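Local coordinates for uncharacterized protein (Parabacteroides merdae, PDB 4R7F) that is of unknown function but carries immunoglobulin-like beta-sandwich domains, the first resembling that of type 9 secretion system plug proteins, and binds magnesium, at residues I72-T81 and D107-Y116. Residues are numbered along the deposited sequence; the frame is centred on the assembly and turned at random. Where two conformers were deposited one is given.
Sequences IEYMNGFQGT and DVQFKVSGNY
Tyr74 slides past Tyr116 in the opposite direction, its CD1 meeting the rim of the second ring at CE2 (3.9 Å). Phe110 CD1 lies over one face of Tyr116, whose hydroxyl donates to Val112 O (2.7 Å) from above the carbonyl plane. With chi1 at 61°, Tyr74 CG sits between its backbone N and carbonyl carbon, and the ring reaches inward to strand 53-60, where OH bonds Val57 O. At the root of the ring, Tyr74 CB packs on Val112 CG2 (3.7 Å). A leucine in place of Tyr116 would probably leave Val112 O without its hydroxyl partner and Tyr74 CD1 without the ring it lies against. Strands 75-76 and 109-110 form a short antiparallel ribbon: Asn76 and Gln109 are a hydrogen-bonded pair, their side chains side by side, and Met75 and Phe110 the non-hydrogen-bonded pair on the other face. Lys111 bonds twice to the residues before strand 75-76. Lys111 N donates almost straight to Tyr74 O (2.7 Å, 175°), while Lys111 NZ, on a side chain extended beyond CG, reaches Ile72 O (2.7 Å) in the carbonyl plane. An aromatic, inward side thus adjoins a polar outer one, where Lys111 probably ties the turn at Ile72 to strand 109-110.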
loop_
_atom_site.group_PDB
_atom_site.type_symbol
_atom_site.label_atom_id
_atom_site.label_comp_id
_atom_site.label_asym_id
_atom_site.label_seq_id
_atom_site.Cartn_x
_atom_site.Cartn_y
_atom_site.Cartn_z
ATOM N N ILE A 72 -26.583 21.834 18.081
ATOM C CA ILE A 72 -25.920 21.862 19.409
ATOM C C ILE A 72 -25.514 20.447 19.856
ATOM O O ILE A 72 -24.510 20.277 20.553
ATOM C CB ILE A 72 -26.741 22.632 20.497
ATOM C CG1 ILE A 72 -25.829 23.049 21.679
ATOM C CG2 ILE A 72 -27.991 21.862 20.944
ATOM C CD1 ILE A 72 -24.669 23.968 21.290
ATOM N N GLU A 73 -26.270 19.440 19.414
ATOM C CA GLU A 73 -25.946 18.043 19.706
ATOM C C GLU A 73 -24.687 17.560 18.977
ATOM O O GLU A 73 -24.000 16.679 19.483
ATOM C CB GLU A 73 -27.126 17.127 19.349
ATOM C CG GLU A 73 -28.352 17.269 20.252
ATOM C CD GLU A 73 -29.529 16.443 19.759
ATOM O OE1 GLU A 73 -30.235 16.951 18.861
ATOM O OE2 GLU A 73 -29.732 15.281 20.240
ATOM N N TYR A 74 -24.365 18.125 17.807
ATOM C CA TYR A 74 -23.247 17.591 17.014
ATOM C C TYR A 74 -22.055 18.452 16.782
ATOM O O TYR A 74 -21.007 17.902 16.455
ATOM C CB TYR A 74 -23.698 17.019 15.682
ATOM C CG TYR A 74 -24.370 17.949 14.693
ATOM C CD1 TYR A 74 -23.629 18.805 13.878
ATOM C CD2 TYR A 74 -25.752 17.884 14.506
ATOM C CE1 TYR A 74 -24.263 19.593 12.926
ATOM C CE2 TYR A 74 -26.395 18.653 13.563
ATOM C CZ TYR A 74 -25.661 19.511 12.779
ATOM O OH TYR A 74 -26.350 20.248 11.853
HETATM N N MSE A 75 -22.188 19.767 16.955
HETATM C CA MSE A 75 -21.090 20.730 16.733
HETATM C C MSE A 75 -21.033 21.751 17.843
HETATM O O MSE A 75 -22.077 22.143 18.397
HETATM C CB MSE A 75 -21.252 21.509 15.414
HETATM C CG MSE A 75 -22.519 22.382 15.335
HETATM SE SE MSE A 75 -22.966 23.130 13.560
HETATM C CE MSE A 75 -21.477 24.400 13.339
ATOM N N ASN A 76 -19.830 22.231 18.121
ATOM C CA ASN A 76 -19.651 23.410 18.886
ATOM C C ASN A 76 -19.270 24.498 17.899
ATOM O O ASN A 76 -18.326 24.335 17.128
ATOM C CB ASN A 76 -18.590 23.224 19.953
ATOM C CG ASN A 76 -18.752 24.233 21.072
ATOM O OD1 ASN A 76 -18.296 25.361 20.952
ATOM N ND2 ASN A 76 -19.462 23.854 22.135
ATOM N N GLY A 77 -20.031 25.589 17.896
ATOM C CA GLY A 77 -19.838 26.671 16.940
ATOM C C GLY A 77 -21.116 26.962 16.187
ATOM O O GLY A 77 -22.113 26.256 16.339
ATOM N N PHE A 78 -21.086 28.003 15.355
ATOM C CA PHE A 78 -22.294 28.458 14.663
ATOM C C PHE A 78 -22.363 28.018 13.199
ATOM O O PHE A 78 -21.347 27.790 12.532
ATOM C CB PHE A 78 -22.408 29.985 14.741
ATOM C CG PHE A 78 -22.320 30.528 16.138
ATOM C CD1 PHE A 78 -23.338 30.283 17.061
ATOM C CD2 PHE A 78 -21.221 31.290 16.536
ATOM C CE1 PHE A 78 -23.261 30.783 18.351
ATOM C CE2 PHE A 78 -21.144 31.795 17.825
ATOM C CZ PHE A 78 -22.165 31.537 18.732
ATOM N N GLN A 79 -23.590 27.906 12.713
ATOM C CA GLN A 79 -23.848 27.782 11.305
ATOM C C GLN A 79 -23.525 29.100 10.647
ATOM O O GLN A 79 -23.550 30.154 11.293
ATOM C CB GLN A 79 -25.320 27.473 11.055
ATOM C CG GLN A 79 -25.796 26.132 11.593
ATOM C CD GLN A 79 -25.269 24.926 10.823
ATOM O OE1 GLN A 79 -24.091 24.869 10.438
ATOM N NE2 GLN A 79 -26.135 23.925 10.644
ATOM N N GLY A 80 -23.245 29.042 9.354
ATOM C CA GLY A 80 -23.060 30.253 8.564
ATOM C C GLY A 80 -21.722 30.932 8.782
ATOM O O GLY A 80 -21.615 32.135 8.661
ATOM N N THR A 81 -20.689 30.150 9.071
ATOM C CA THR A 81 -19.374 30.704 9.253
ATOM C C THR A 81 -18.712 31.066 7.919
ATOM O O THR A 81 -18.872 30.361 6.919
ATOM C CB THR A 81 -18.474 29.703 9.965
ATOM O OG1 THR A 81 -19.182 29.137 11.078
ATOM C CG2 THR A 81 -17.177 30.383 10.391
ATOM N N ASP A 107 -13.360 27.676 14.816
ATOM C CA ASP A 107 -14.764 28.114 14.820
ATOM C C ASP A 107 -15.764 26.969 14.993
ATOM O O ASP A 107 -16.894 27.205 15.446
ATOM C CB ASP A 107 -15.118 28.786 13.480
ATOM C CG ASP A 107 -14.337 30.073 13.218
ATOM O OD1 ASP A 107 -13.785 30.684 14.167
ATOM O OD2 ASP A 107 -14.287 30.470 12.033
ATOM N N VAL A 108 -15.387 25.764 14.534
ATOM C CA VAL A 108 -16.255 24.581 14.580
ATOM C C VAL A 108 -15.484 23.330 14.962
ATOM O O VAL A 108 -14.455 22.991 14.352
ATOM C CB VAL A 108 -16.970 24.307 13.251
ATOM C CG1 VAL A 108 -17.912 23.115 13.401
ATOM C CG2 VAL A 108 -17.750 25.536 12.811
ATOM N N GLN A 109 -15.982 22.657 15.995
ATOM C CA GLN A 109 -15.508 21.337 16.371
ATOM C C GLN A 109 -16.724 20.428 16.454
ATOM O O GLN A 109 -17.850 20.905 16.597
ATOM C CB GLN A 109 -14.775 21.357 17.708
ATOM C CG GLN A 109 -13.778 22.495 17.891
ATOM C CD GLN A 109 -14.424 23.749 18.423
ATOM O OE1 GLN A 109 -15.226 23.709 19.364
ATOM N NE2 GLN A 109 -14.101 24.880 17.803
ATOM N N PHE A 110 -16.488 19.124 16.339
ATOM C CA PHE A 110 -17.569 18.155 16.297
ATOM C C PHE A 110 -17.699 17.464 17.641
ATOM O O PHE A 110 -16.707 17.198 18.301
ATOM C CB PHE A 110 -17.299 17.108 15.218
ATOM C CG PHE A 110 -17.028 17.697 13.865
ATOM C CD1 PHE A 110 -18.024 18.325 13.171
ATOM C CD2 PHE A 110 -15.769 17.618 13.298
ATOM C CE1 PHE A 110 -17.777 18.884 11.937
ATOM C CE2 PHE A 110 -15.524 18.147 12.056
ATOM C CZ PHE A 110 -16.530 18.794 11.380
ATOM N N LYS A 111 -18.929 17.160 18.021
ATOM C CA LYS A 111 -19.195 16.518 19.276
ATOM C C LYS A 111 -19.468 15.038 19.137
ATOM O O LYS A 111 -19.419 14.346 20.130
ATOM C CB LYS A 111 -20.406 17.161 19.938
ATOM C CG LYS A 111 -20.146 18.553 20.454
ATOM C CD LYS A 111 -21.422 19.148 20.996
ATOM C CE LYS A 111 -21.114 20.485 21.637
ATOM N NZ LYS A 111 -22.374 21.180 21.972
ATOM N N VAL A 112 -19.810 14.555 17.939
ATOM C CA VAL A 112 -20.186 13.138 17.768
ATOM C C VAL A 112 -19.593 12.605 16.479
ATOM O O VAL A 112 -19.204 13.357 15.590
ATOM C CB VAL A 112 -21.720 12.892 17.727
ATOM C CG1 VAL A 112 -22.385 13.196 19.084
ATOM C CG2 VAL A 112 -22.360 13.700 16.606
ATOM N N SER A 113 -19.551 11.291 16.373
ATOM C CA SER A 113 -19.062 10.679 15.178
ATOM C C SER A 113 -20.167 10.669 14.131
ATOM O O SER A 113 -21.303 11.044 14.403
ATOM C CB SER A 113 -18.601 9.259 15.500
ATOM O OG SER A 113 -19.698 8.430 15.772
ATOM N N GLY A 114 -19.839 10.183 12.948
ATOM C CA GLY A 114 -20.851 9.961 11.911
ATOM C C GLY A 114 -20.502 10.645 10.609
ATOM O O GLY A 114 -19.346 11.076 10.386
ATOM N N ASN A 115 -21.518 10.754 9.758
ATOM C CA ASN A 115 -21.369 11.343 8.444
ATOM C C ASN A 115 -21.686 12.852 8.489
ATOM O O ASN A 115 -22.715 13.248 9.048
ATOM C CB ASN A 115 -22.306 10.631 7.494
ATOM C CG ASN A 115 -21.824 9.240 7.127
ATOM O OD1 ASN A 115 -20.646 8.920 7.278
ATOM N ND2 ASN A 115 -22.748 8.390 6.673
ATOM N N TYR A 116 -20.816 13.672 7.920
ATOM C CA TYR A 116 -21.036 15.142 7.867
ATOM C C TYR A 116 -21.069 15.669 6.430
ATOM O O TYR A 116 -20.268 15.252 5.586
ATOM C CB TYR A 116 -19.962 15.912 8.640
ATOM C CG TYR A 116 -20.065 15.759 10.140
ATOM C CD1 TYR A 116 -19.423 14.721 10.808
ATOM C CD2 TYR A 116 -20.815 16.635 10.885
ATOM C CE1 TYR A 116 -19.553 14.558 12.176
ATOM C CE2 TYR A 116 -20.938 16.485 12.250
ATOM C CZ TYR A 116 -20.310 15.450 12.885
ATOM O OH TYR A 116 -20.440 15.347 14.231
#